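Local coordinates for protein cellulase (glycosyl hydrolase family 5) (Bacteroides ovatus, PDB 3ZMR) that cleaves the beta-1,4-glucan backbone of xyloglucan internally, with retention of anomeric configuration, to release xyloglucan oligosaccharides, at residues A176-F181 against D234-A239; R279-F284 against Q307-D312; I28-D31 against E35-I38; L17-D20 against R25-I28. One frame throughout, in Å; residues are numbered along the deposited sequence. Where two conformers were deposited one is given.

Contact 1 of 4, residues A176-F181 against D234-A239; sequences AYSHQF and DERLEA. With EDO (1,2-ethanediol), chain H.
In the (beta/alpha)8 barrel of this family 5 glycoside hydrolase, Arg-236 of helix 227-248, on the outside of the barrel, reaches over to Ser-178 and Phe-181 in the loop that follows strand 170-173. The arginine is fully stretched: CG is anti to the backbone N (chi1 178°) and the chain stays extended to NE, which lets the guanidinium span the gap between helix and loop although the nearest CA atoms, those of Ser-178 and Arg-236, are 10.3 Å apart. NH2 donates to Ser-178 OG at 2.9 Å with an N-H...O angle of 157°, the hydroxyl oxygen lying almost in the guanidinium plane. The same NH2 touches Phe-181 from the rim of its ring, 3.9 Å from CE2; the two flat groups are turned 58° apart, and no stack results. Trp-221 adds a cation-pi contact to the arginine.

Ser-178 OG is gripped twice, since OE2 of Glu-218 is also hydrogen-bonded to it, while OE1 of that carboxylate takes the backbone NH of Tyr-177 and pins the start of the type I turn from Tyr-177 to Gln-180. A 2.9 Å bond from Gln-180 N to Tyr-177 O closes this turn. One face of the Phe-181 ring, toward its rim, lies against Ser-178 CA. The Ser-178 side chain is about 10 Å from that of the substrate-binding residue His-216. The other terminal nitrogen, NH1 of Arg-236, donates to O2 of a 1,2-ethanediol, probably from the crystallisation liquor, at 2.9 Å.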
loop_
_atom_site.group_PDB
_atom_site.type_symbol
_atom_site.label_atom_id
_atom_site.label_comp_id
_atom_site.label_asym_id
_atom_site.label_seq_id
_atom_site.Cartn_x
_atom_site.Cartn_y
_atom_site.Cartn_z
ATOM N N ALA A 176 -6.228 -10.053 -10.389
ATOM C CA ALA A 176 -5.085 -10.739 -10.971
ATOM C C ALA A 176 -5.157 -10.447 -12.477
ATOM O O ALA A 176 -6.249 -10.271 -13.049
ATOM C CB ALA A 176 -5.210 -12.242 -10.766
ATOM N N TYR A 177 -3.974 -10.400 -13.088
ATOM C CA TYR A 177 -3.817 -10.191 -14.539
ATOM C C TYR A 177 -2.876 -11.177 -15.211
ATOM O O TYR A 177 -2.975 -11.377 -16.427
ATOM C CB TYR A 177 -3.307 -8.769 -14.818
ATOM C CG TYR A 177 -4.168 -7.640 -14.324
ATOM C CD1 TYR A 177 -4.009 -7.126 -13.037
ATOM C CD2 TYR A 177 -5.173 -7.101 -15.129
ATOM C CE1 TYR A 177 -4.801 -6.058 -12.605
ATOM C CE2 TYR A 177 -5.968 -6.059 -14.704
ATOM C CZ TYR A 177 -5.795 -5.550 -13.450
ATOM O OH TYR A 177 -6.604 -4.483 -13.106
ATOM N N SER A 178 -1.953 -11.744 -14.439
ATOM C CA SER A 178 -0.833 -12.520 -14.980
ATOM C C SER A 178 -1.214 -13.921 -15.481
ATOM O O SER A 178 -0.398 -14.619 -16.103
ATOM C CB SER A 178 0.320 -12.610 -13.988
ATOM O OG SER A 178 0.851 -11.302 -13.769
ATOM N N HIS A 179 -2.462 -14.289 -15.243
ATOM C CA HIS A 179 -3.071 -15.482 -15.829
ATOM C C HIS A 179 -3.799 -15.184 -17.135
ATOM O O HIS A 179 -4.399 -16.073 -17.754
ATOM C CB HIS A 179 -4.029 -16.140 -14.840
ATOM C CG HIS A 179 -5.186 -15.288 -14.438
ATOM N ND1 HIS A 179 -5.099 -13.914 -14.327
ATOM C CD2 HIS A 179 -6.436 -15.625 -14.027
ATOM C CE1 HIS A 179 -6.265 -13.444 -13.922
ATOM N NE2 HIS A 179 -7.091 -14.459 -13.721
ATOM N N GLN A 180 -3.729 -13.926 -17.569
ATOM C CA GLN A 180 -4.506 -13.424 -18.719
ATOM C C GLN A 180 -3.626 -12.621 -19.689
ATOM O O GLN A 180 -4.104 -11.663 -20.331
ATOM C CB GLN A 180 -5.717 -12.602 -18.260
ATOM C CG GLN A 180 -6.704 -13.404 -17.437
ATOM C CD GLN A 180 -7.570 -14.325 -18.280
ATOM O OE1 GLN A 180 -7.792 -14.097 -19.470
ATOM N NE2 GLN A 180 -8.076 -15.379 -17.662
ATOM N N PHE A 181 -2.343 -12.980 -19.767
ATOM C CA PHE A 181 -1.453 -12.345 -20.734
ATOM C C PHE A 181 -1.729 -12.876 -22.151
ATOM O O PHE A 181 -1.905 -14.065 -22.375
ATOM C CB PHE A 181 0.015 -12.575 -20.382
ATOM C CG PHE A 181 0.502 -11.860 -19.154
ATOM C CD1 PHE A 181 0.137 -10.553 -18.860
ATOM C CD2 PHE A 181 1.420 -12.479 -18.328
ATOM C CE1 PHE A 181 0.636 -9.941 -17.718
ATOM C CE2 PHE A 181 1.960 -11.860 -17.209
ATOM C CZ PHE A 181 1.567 -10.564 -16.910
ATOM N N ASP A 234 10.642 -4.478 -11.050
ATOM C CA ASP A 234 10.266 -3.083 -11.324
ATOM C C ASP A 234 9.750 -2.974 -12.766
ATOM O O ASP A 234 8.769 -2.288 -13.038
ATOM C CB ASP A 234 11.470 -2.134 -11.183
ATOM C CG ASP A 234 11.887 -1.844 -9.773
ATOM O OD1 ASP A 234 11.220 -2.279 -8.805
ATOM O OD2 ASP A 234 12.912 -1.104 -9.627
ATOM N N GLU A 235 10.438 -3.619 -13.720
ATOM C CA GLU A 235 10.057 -3.538 -15.129
ATOM C C GLU A 235 8.670 -4.132 -15.343
ATOM O O GLU A 235 7.820 -3.553 -16.039
ATOM C CB GLU A 235 11.076 -4.269 -15.972
ATOM C CG GLU A 235 10.716 -4.453 -17.429
ATOM C CD GLU A 235 11.802 -5.185 -18.167
ATOM O OE1 GLU A 235 12.753 -4.524 -18.629
ATOM O OE2 GLU A 235 11.704 -6.418 -18.218
ATOM N N ARG A 236 8.417 -5.289 -14.719
ATOM C CA ARG A 236 7.122 -5.946 -14.853
ATOM C C ARG A 236 5.990 -5.141 -14.207
ATOM O O ARG A 236 4.923 -5.000 -14.792
ATOM C CB ARG A 236 7.187 -7.350 -14.265
ATOM C CG ARG A 236 5.873 -8.092 -14.311
ATOM C CD ARG A 236 6.051 -9.530 -13.920
ATOM N NE ARG A 236 4.802 -10.256 -13.907
ATOM C CZ ARG A 236 4.731 -11.570 -13.697
ATOM N NH1 ARG A 236 5.838 -12.270 -13.507
ATOM N NH2 ARG A 236 3.561 -12.185 -13.669
ATOM N N LEU A 237 6.225 -4.661 -12.991
ATOM C CA LEU A 237 5.210 -3.893 -12.263
ATOM C C LEU A 237 4.830 -2.645 -13.086
ATOM O O LEU A 237 3.629 -2.318 -13.247
ATOM C CB LEU A 237 5.751 -3.554 -10.894
ATOM C CG LEU A 237 4.701 -2.922 -9.960
ATOM C CD1 LEU A 237 3.537 -3.840 -9.639
ATOM C CD2 LEU A 237 5.393 -2.439 -8.689
ATOM N N GLU A 238 5.834 -1.973 -13.646
ATOM C CA GLU A 238 5.577 -0.829 -14.529
ATOM C C GLU A 238 4.763 -1.214 -15.760
ATOM O O GLU A 238 3.806 -0.541 -16.141
ATOM C CB GLU A 238 6.903 -0.169 -14.967
ATOM C CG GLU A 238 6.685 0.966 -15.958
ATOM C CD GLU A 238 7.953 1.672 -16.409
ATOM O OE1 GLU A 238 9.035 1.084 -16.340
ATOM O OE2 GLU A 238 7.844 2.840 -16.835
ATOM N N ALA A 239 5.167 -2.306 -16.421
ATOM C CA ALA A 239 4.515 -2.702 -17.673
ATOM C C ALA A 239 3.044 -3.011 -17.441
ATOM O O ALA A 239 2.184 -2.658 -18.251
ATOM C CB ALA A 239 5.208 -3.897 -18.295
HETATM C C1 EDO H . 9.832 -12.017 -14.522
HETATM O O1 EDO H . 10.357 -13.208 -13.921
HETATM C C2 EDO H . 9.506 -11.013 -13.431
HETATM O O2 EDO H . 8.527 -11.583 -12.560
#

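Contact 2 of 4, residues R279-F284 against Q307-D312. With EDO (1,2-ethanediol), chain J.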
loop_
_atom_site.group_PDB
_atom_site.type_symbol
_atom_site.label_atom_id
_atom_site.label_comp_id
_atom_site.label_asym_id
_atom_site.label_seq_id
_atom_site.Cartn_x
_atom_site.Cartn_y
_atom_site.Cartn_z
ATOM N N ARG A 279 14.046 -1.476 1.370
ATOM C CA ARG A 279 14.422 -0.576 0.291
ATOM C C ARG A 279 13.776 -0.967 -1.033
ATOM O O ARG A 279 13.208 -0.116 -1.748
ATOM C CB ARG A 279 15.959 -0.490 0.170
ATOM C CG ARG A 279 16.419 0.379 -0.998
ATOM C CD ARG A 279 17.911 0.712 -0.940
ATOM N NE ARG A 279 18.710 -0.487 -0.680
ATOM C CZ ARG A 279 18.938 -1.471 -1.541
ATOM N NH1 ARG A 279 18.462 -1.417 -2.786
ATOM N NH2 ARG A 279 19.679 -2.520 -1.161
ATOM N N VAL A 280 13.831 -2.249 -1.351
ATOM C CA VAL A 280 13.337 -2.713 -2.621
ATOM C C VAL A 280 11.792 -2.675 -2.624
ATOM O O VAL A 280 11.169 -2.274 -3.601
ATOM C CB VAL A 280 13.876 -4.114 -2.971
ATOM C CG1 VAL A 280 13.206 -4.619 -4.233
ATOM C CG2 VAL A 280 15.394 -4.071 -3.139
ATOM N N GLN A 281 11.173 -3.046 -1.506
ATOM C CA GLN A 281 9.703 -3.029 -1.428
ATOM C C GLN A 281 9.150 -1.596 -1.438
ATOM O O GLN A 281 8.189 -1.304 -2.160
ATOM C CB GLN A 281 9.213 -3.820 -0.224
ATOM C CG GLN A 281 7.706 -3.836 -0.062
ATOM C CD GLN A 281 7.202 -2.747 0.852
ATOM O OE1 GLN A 281 7.861 -2.351 1.818
ATOM N NE2 GLN A 281 5.997 -2.301 0.571
ATOM N N ASN A 282 9.765 -0.687 -0.685
ATOM C CA ASN A 282 9.400 0.725 -0.809
ATOM C C ASN A 282 9.587 1.210 -2.258
ATOM O O ASN A 282 8.746 1.944 -2.790
ATOM C CB ASN A 282 10.198 1.578 0.163
ATOM C CG ASN A 282 9.626 1.608 1.579
ATOM O OD1 ASN A 282 8.443 1.900 1.786
ATOM N ND2 ASN A 282 10.491 1.377 2.557
ATOM N N GLY A 283 10.610 0.675 -2.932
ATOM C CA GLY A 283 10.835 0.960 -4.325
ATOM C C GLY A 283 9.682 0.566 -5.249
ATOM O O GLY A 283 9.384 1.263 -6.213
ATOM N N PHE A 284 9.056 -0.578 -4.983
ATOM C CA PHE A 284 7.873 -1.017 -5.767
ATOM C C PHE A 284 6.760 0.034 -5.685
ATOM O O PHE A 284 6.074 0.319 -6.672
ATOM C CB PHE A 284 7.332 -2.374 -5.287
ATOM C CG PHE A 284 8.298 -3.557 -5.467
ATOM C CD1 PHE A 284 9.252 -3.593 -6.475
ATOM C CD2 PHE A 284 8.242 -4.635 -4.599
ATOM C CE1 PHE A 284 10.124 -4.689 -6.602
ATOM C CE2 PHE A 284 9.064 -5.739 -4.729
ATOM C CZ PHE A 284 10.017 -5.771 -5.729
ATOM N N GLN A 307 1.488 0.328 -0.127
ATOM C CA GLN A 307 1.401 -0.660 0.936
ATOM C C GLN A 307 2.620 -0.709 1.837
ATOM O O GLN A 307 3.769 -0.532 1.390
ATOM C CB GLN A 307 1.233 -2.048 0.323
ATOM C CG GLN A 307 -0.097 -2.272 -0.377
ATOM C CD GLN A 307 -0.287 -1.373 -1.572
ATOM O OE1 GLN A 307 0.589 -1.272 -2.464
ATOM N NE2 GLN A 307 -1.434 -0.715 -1.627
ATOM N N ALA A 308 2.362 -0.947 3.111
ATOM C CA ALA A 308 3.431 -1.332 4.039
ATOM C C ALA A 308 3.994 -2.707 3.663
ATOM O O ALA A 308 3.344 -3.482 2.957
ATOM C CB ALA A 308 2.904 -1.354 5.448
ATOM N N TYR A 309 5.202 -2.982 4.133
ATOM C CA TYR A 309 5.840 -4.274 3.916
ATOM C C TYR A 309 4.928 -5.343 4.551
ATOM O O TYR A 309 4.547 -5.210 5.706
ATOM C CB TYR A 309 7.238 -4.296 4.525
ATOM C CG TYR A 309 8.064 -5.487 4.070
ATOM C CD1 TYR A 309 7.940 -6.723 4.694
ATOM C CD2 TYR A 309 8.952 -5.382 3.003
ATOM C CE1 TYR A 309 8.667 -7.819 4.256
ATOM C CE2 TYR A 309 9.710 -6.473 2.577
ATOM C CZ TYR A 309 9.550 -7.689 3.202
ATOM O OH TYR A 309 10.312 -8.744 2.749
ATOM N N ASN A 310 4.581 -6.393 3.781
ATOM C CA ASN A 310 3.675 -7.440 4.296
ATOM C C ASN A 310 2.274 -6.880 4.643
ATOM O O ASN A 310 1.503 -7.551 5.332
ATOM C CB ASN A 310 4.225 -8.099 5.594
ATOM C CG ASN A 310 5.256 -9.205 5.367
ATOM O OD1 ASN A 310 5.655 -9.545 4.256
ATOM N ND2 ASN A 310 5.693 -9.767 6.469
ATOM N N THR A 311 1.984 -5.644 4.228
ATOM C CA THR A 311 0.828 -4.831 4.758
ATOM C C THR A 311 0.782 -4.841 6.314
ATOM O O THR A 311 -0.264 -4.699 6.930
ATOM C CB THR A 311 -0.536 -5.193 4.159
ATOM O OG1 THR A 311 -0.830 -6.571 4.424
ATOM C CG2 THR A 311 -0.562 -4.908 2.694
ATOM N N ASP A 312 1.950 -4.959 6.938
ATOM C CA ASP A 312 1.997 -5.123 8.401
ATOM C C ASP A 312 2.071 -3.772 9.098
ATOM O O ASP A 312 2.909 -2.930 8.755
ATOM C CB ASP A 312 3.216 -5.962 8.794
ATOM C CG ASP A 312 3.331 -6.157 10.274
ATOM O OD1 ASP A 312 2.538 -6.952 10.815
ATOM O OD2 ASP A 312 4.154 -5.493 10.920
HETATM C C1 EDO J . 0.484 -8.531 8.313
HETATM O O1 EDO J . 0.335 -8.237 9.721
HETATM C C2 EDO J . -0.827 -8.318 7.551
HETATM O O2 EDO J . -1.786 -9.310 7.951
#
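The carboxamide of Gln-281, on helix 275-293, wedges against the backbone and the Tyr-309 side chain just beyond strand 304-307. NE2 donates to Gln-307 O at 3.0 Å; the acceptor lies in the amide plane, but the N-H...O angle is only 141° and the nitrogen sits above the carbonyl plane. OE1 meets the rim of the Tyr-309 ring, 3.4 Å from CD2, with amide and ring nearly perpendicular (85°). Gln-281 CB packs on the same CD2 at 3.6 Å. A sharp bend at chi2 (-94°) lets one side chain make both contacts.

Further out, Asn-285 ND2 gives Gln-307 O a second donor, Tyr-278 meets Tyr-309 edge-to-face, and the Gln-307 side chain is held by Thr-260 and Glu-334. Asp-312 OD2 caps the following helix through Lys-315 N, while its OD1 accepts from O1 of a 1,2-ethanediol. A leucine in place of Gln-281 would probably leave Gln-307 O with Asn-285 as the one remaining donor of these two, and the Tyr-309 edge less firmly set. A buried, neutral carboxamide thus satisfies a strand-end carbonyl without bringing in charge, about 7 Å from Glu-262, the probable proton donor, as measured from the Gln-307 side chain to that of the glutamate.

Contact 3 of 4, residues I28-D31 against E35-I38; sequences IQID and EWHI
NE1 of Trp-36 is hydrogen-bonded to the backbone oxygen of Gly-54, which is likely to hold the rotation of the indole that receives Ile-30 across the contact. Ile-30 CG2 sits over one face of the six-membered ring in a CH-pi contact, 3.9 Å from its centroid and 16° off the normal. Its nearest ring atom is CE2 of Trp-36 at 3.7 Å, and Ile-30 CB closes on CZ2 at 4.0 Å. CG2 is anti to the backbone N of Ile-30, which sends this methyl out to the indole and turns CG1 (chi1 -54°) to CD1 of Ile-38 at 4.2 Å.

The two strands belong to opposite sheets of the BACON domain, a small beta-sandwich: 24-31 edges the three-stranded sheet, and 36-40 lies in the mixed one. Val-58 and Val-77, one from each sheet, also pack on Ile-30. An alanine at Trp-36 would probably open a gap beside Ile-30 and leave Gly-54 O without its indole donor. On the other side of strand 36-40, His-37 lies against Ile-51 and makes a weak, bent bond from NE2 to Glu-35 OE2 at 3.3 Å.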
loop_
_atom_site.group_PDB
_atom_site.type_symbol
_atom_site.label_atom_id
_atom_site.label_comp_id
_atom_site.label_asym_id
_atom_site.label_seq_id
_atom_site.Cartn_x
_atom_site.Cartn_y
_atom_site.Cartn_z
ATOM N N ILE A 28 33.451 11.462 -4.910
ATOM C CA ILE A 28 34.408 12.419 -5.440
ATOM C C ILE A 28 35.788 12.128 -4.838
ATOM O O ILE A 28 35.923 11.298 -3.938
ATOM C CB ILE A 28 33.963 13.886 -5.204
ATOM C CG1 ILE A 28 34.067 14.295 -3.720
ATOM C CG2 ILE A 28 32.561 14.070 -5.786
ATOM C CD1 ILE A 28 33.799 15.774 -3.489
ATOM N N GLN A 29 36.803 12.819 -5.344
ATOM C CA GLN A 29 38.155 12.684 -4.815
ATOM C C GLN A 29 38.693 14.035 -4.371
ATOM O O GLN A 29 38.644 15.012 -5.104
ATOM C CB GLN A 29 39.090 12.007 -5.830
ATOM C CG GLN A 29 40.434 11.567 -5.256
ATOM C CD GLN A 29 41.282 10.808 -6.257
ATOM O OE1 GLN A 29 41.527 11.283 -7.371
ATOM N NE2 GLN A 29 41.751 9.638 -5.871
ATOM N N ILE A 30 39.226 14.048 -3.161
ATOM C CA ILE A 30 39.918 15.195 -2.575
ATOM C C ILE A 30 41.428 14.887 -2.573
ATOM O O ILE A 30 41.853 13.879 -2.042
ATOM C CB ILE A 30 39.466 15.440 -1.116
ATOM C CG1 ILE A 30 37.937 15.567 -1.013
ATOM C CG2 ILE A 30 40.190 16.650 -0.522
ATOM C CD1 ILE A 30 37.294 16.534 -1.994
ATOM N N ASP A 31 42.232 15.743 -3.196
ATOM C CA ASP A 31 43.691 15.580 -3.217
ATOM C C ASP A 31 44.298 16.636 -2.303
ATOM O O ASP A 31 44.694 17.714 -2.742
ATOM C CB ASP A 31 44.204 15.713 -4.653
ATOM C CG ASP A 31 45.651 15.267 -4.824
ATOM O OD1 ASP A 31 46.313 14.905 -3.838
ATOM O OD2 ASP A 31 46.136 15.279 -5.974
ATOM N N GLU A 35 46.218 17.316 6.636
ATOM C CA GLU A 35 44.926 17.532 7.273
ATOM C C GLU A 35 44.048 18.486 6.458
ATOM O O GLU A 35 44.477 19.567 6.049
ATOM C CB GLU A 35 45.123 18.099 8.679
ATOM C CG GLU A 35 43.850 18.232 9.495
ATOM C CD GLU A 35 44.139 18.756 10.884
ATOM O OE1 GLU A 35 45.328 18.992 11.200
ATOM O OE2 GLU A 35 43.178 18.947 11.649
ATOM N N TRP A 36 42.815 18.073 6.220
ATOM C CA TRP A 36 41.809 18.950 5.632
ATOM C C TRP A 36 40.450 18.649 6.225
ATOM O O TRP A 36 40.266 17.669 6.960
ATOM C CB TRP A 36 41.811 18.865 4.104
ATOM C CG TRP A 36 41.829 17.435 3.541
ATOM C CD1 TRP A 36 42.925 16.778 3.047
ATOM C CD2 TRP A 36 40.732 16.514 3.398
ATOM N NE1 TRP A 36 42.599 15.538 2.616
ATOM C CE2 TRP A 36 41.264 15.336 2.805
ATOM C CE3 TRP A 36 39.362 16.561 3.698
ATOM C CZ2 TRP A 36 40.477 14.219 2.520
ATOM C CZ3 TRP A 36 38.584 15.433 3.433
ATOM C CH2 TRP A 36 39.147 14.282 2.840
ATOM N N HIS A 37 39.498 19.515 5.921
ATOM C CA HIS A 37 38.174 19.481 6.522
ATOM C C HIS A 37 37.089 19.724 5.474
ATOM O O HIS A 37 37.312 20.400 4.478
ATOM C CB HIS A 37 38.053 20.553 7.595
ATOM C CG HIS A 37 39.039 20.411 8.713
ATOM N ND1 HIS A 37 38.733 19.765 9.888
ATOM C CD2 HIS A 37 40.317 20.852 8.846
ATOM C CE1 HIS A 37 39.781 19.816 10.699
ATOM N NE2 HIS A 37 40.752 20.468 10.087
ATOM N N ILE A 38 35.933 19.123 5.708
ATOM C CA ILE A 38 34.734 19.326 4.887
ATOM C C ILE A 38 33.484 19.632 5.728
ATOM O O ILE A 38 33.215 18.985 6.715
ATOM C CB ILE A 38 34.444 18.077 4.032
ATOM C CG1 ILE A 38 35.601 17.837 3.060
ATOM C CG2 ILE A 38 33.130 18.255 3.245
ATOM C CD1 ILE A 38 35.433 16.581 2.211
#

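Contact 4 of 4, residues L17-D20 against R25-I28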
loop_
_atom_site.group_PDB
_atom_site.type_symbol
_atom_site.label_atom_id
_atom_site.label_comp_id
_atom_site.label_asym_id
_atom_site.label_seq_id
_atom_site.Cartn_x
_atom_site.Cartn_y
_atom_site.Cartn_z
ATOM N N LEU A 17 28.299 19.627 -8.881
ATOM C CA LEU A 17 27.601 18.343 -8.837
ATOM C C LEU A 17 26.089 18.529 -9.064
ATOM O O LEU A 17 25.476 19.494 -8.571
ATOM C CB LEU A 17 27.832 17.675 -7.472
ATOM C CG LEU A 17 29.287 17.408 -7.066
ATOM C CD1 LEU A 17 29.356 16.814 -5.668
ATOM C CD2 LEU A 17 30.053 16.564 -8.091
ATOM N N GLU A 18 25.506 17.537 -9.725
ATOM C CA GLU A 18 24.083 17.510 -10.077
ATOM C C GLU A 18 23.482 16.182 -9.622
ATOM O O GLU A 18 23.995 15.114 -9.996
ATOM C CB GLU A 18 23.892 17.650 -11.603
ATOM C CG GLU A 18 24.593 18.839 -12.238
ATOM C CD GLU A 18 23.761 20.104 -12.308
ATOM O OE1 GLU A 18 22.522 20.044 -12.166
ATOM O OE2 GLU A 18 24.362 21.176 -12.522
ATOM N N PHE A 19 22.354 16.279 -8.894
ATOM C CA PHE A 19 21.619 15.110 -8.408
ATOM C C PHE A 19 20.160 15.215 -8.872
ATOM O O PHE A 19 19.581 16.310 -8.936
ATOM C CB PHE A 19 21.646 15.053 -6.886
ATOM C CG PHE A 19 23.005 14.779 -6.283
ATOM C CD1 PHE A 19 23.939 15.785 -6.114
ATOM C CD2 PHE A 19 23.324 13.516 -5.828
ATOM C CE1 PHE A 19 25.178 15.515 -5.528
ATOM C CE2 PHE A 19 24.546 13.233 -5.262
ATOM C CZ PHE A 19 25.474 14.235 -5.096
ATOM N N ASP A 20 19.546 14.075 -9.165
ATOM C CA ASP A 20 18.089 14.074 -9.359
ATOM C C ASP A 20 17.388 14.033 -7.969
ATOM O O ASP A 20 18.039 14.062 -6.905
ATOM C CB ASP A 20 17.632 12.994 -10.360
ATOM C CG ASP A 20 17.784 11.596 -9.862
ATOM O OD1 ASP A 20 17.858 11.382 -8.646
ATOM O OD2 ASP A 20 17.804 10.696 -10.725
ATOM N N ARG A 25 23.977 9.050 -4.069
ATOM C CA ARG A 25 25.327 9.413 -3.673
ATOM C C ARG A 25 26.257 9.460 -4.881
ATOM O O ARG A 25 26.043 8.760 -5.873
ATOM C CB ARG A 25 25.885 8.436 -2.621
ATOM C CG ARG A 25 26.443 7.125 -3.171
ATOM C CD ARG A 25 25.565 5.909 -2.990
ATOM N NE ARG A 25 26.309 4.728 -3.446
ATOM C CZ ARG A 25 26.105 4.022 -4.564
ATOM N NH1 ARG A 25 25.115 4.318 -5.403
ATOM N NH2 ARG A 25 26.911 2.984 -4.848
ATOM N N GLN A 26 27.307 10.267 -4.763
ATOM C CA GLN A 26 28.372 10.368 -5.740
ATOM C C GLN A 26 29.697 10.403 -4.994
ATOM O O GLN A 26 29.888 11.193 -4.059
ATOM C CB GLN A 26 28.253 11.610 -6.630
ATOM C CG GLN A 26 27.011 11.571 -7.522
ATOM C CD GLN A 26 26.788 12.853 -8.286
ATOM O OE1 GLN A 26 27.719 13.607 -8.550
ATOM N NE2 GLN A 26 25.546 13.102 -8.649
ATOM N N THR A 27 30.617 9.554 -5.450
ATOM C CA THR A 27 31.976 9.540 -4.913
ATOM C C THR A 27 32.822 10.577 -5.673
ATOM O O THR A 27 32.889 10.589 -6.928
ATOM C CB THR A 27 32.621 8.155 -5.039
ATOM O OG1 THR A 27 31.840 7.201 -4.335
ATOM C CG2 THR A 27 34.034 8.135 -4.482
ATOM N N ILE A 28 33.451 11.462 -4.910
ATOM C CA ILE A 28 34.408 12.419 -5.440
ATOM C C ILE A 28 35.788 12.128 -4.838
ATOM O O ILE A 28 35.923 11.298 -3.938
ATOM C CB ILE A 28 33.963 13.886 -5.204
ATOM C CG1 ILE A 28 34.067 14.295 -3.720
ATOM C CG2 ILE A 28 32.561 14.070 -5.786
ATOM C CD1 ILE A 28 33.799 15.774 -3.489
HETATM O O HOH W 1 27.303 15.397 -10.623
#
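The side chain of Gln-26 lies flat over the Phe-19 ring: the two reach toward each other from facing strands, and their planes are only 21° apart. NE2 is 3.5 Å above the ring, over its centre, and the CG and CD atoms follow across the CE2-CZ side. One N-H of NE2 donates to Glu-18 O at 2.9 Å with an N-H...O angle of 149°, the acceptor in the amide plane while the nitrogen stands above the carbonyl plane. CG of Gln-26 is anti to its carbonyl carbon (chi1 -65°) and the chain is extended beyond it, which carries the amide across to the opposing strand.

The other end of the carboxamide is tied by water. OE1 of Gln-26 accepts from a water at 2.8 Å, and that water takes the N-H of Glu-18 at 2.9 Å, so both peptide groups flanking Glu-18 are engaged by the one glutamine, one directly and one at second hand. Held at both ends, the amide is probably hindered from flipping. Leu-17 runs alongside it, pointing the other way, its CD2 3.8 Å from OE1, while CD1 of Leu-17 touches CG2 of Ile-28 at 4.2 Å; both of these side chains also pack on Ile-87. Arg-25 brings its carbonyl carbon to the edge of the Phe-19 ring.

Segments 17-19 and 25-28 run nearly antiparallel, their axes 8.8 Å apart at closest approach, and meet through side chains: strands 16-19 and 24-31 are outermost strands of two sheets facing each other, as at the margin of a beta-sandwich.

How the contacts relate
Contacts 1 and 2 belong to the catalytic barrel, contacts 3 and 4 to the N-terminal sandwich. Contacts 3 and 4 share strand 24-31, using successive parts of it joined at Ile-28, and both join it to strands of the mixed sheet: contact 3 is buried and purely apolar between its strands, whereas contact 4, partly exposed, adds an amide and a water. Contacts 1 and 2 share no element and meet only through touching helices, Asp-234 and Leu-237 against Phe-284. Contact 2 is the buried one, held by a neutral glutamine amide on a backbone carbonyl; contact 1 is only partly buried and employs a charged guanidinium. The centres of contacts 1 and 3 lie about 47 Å apart.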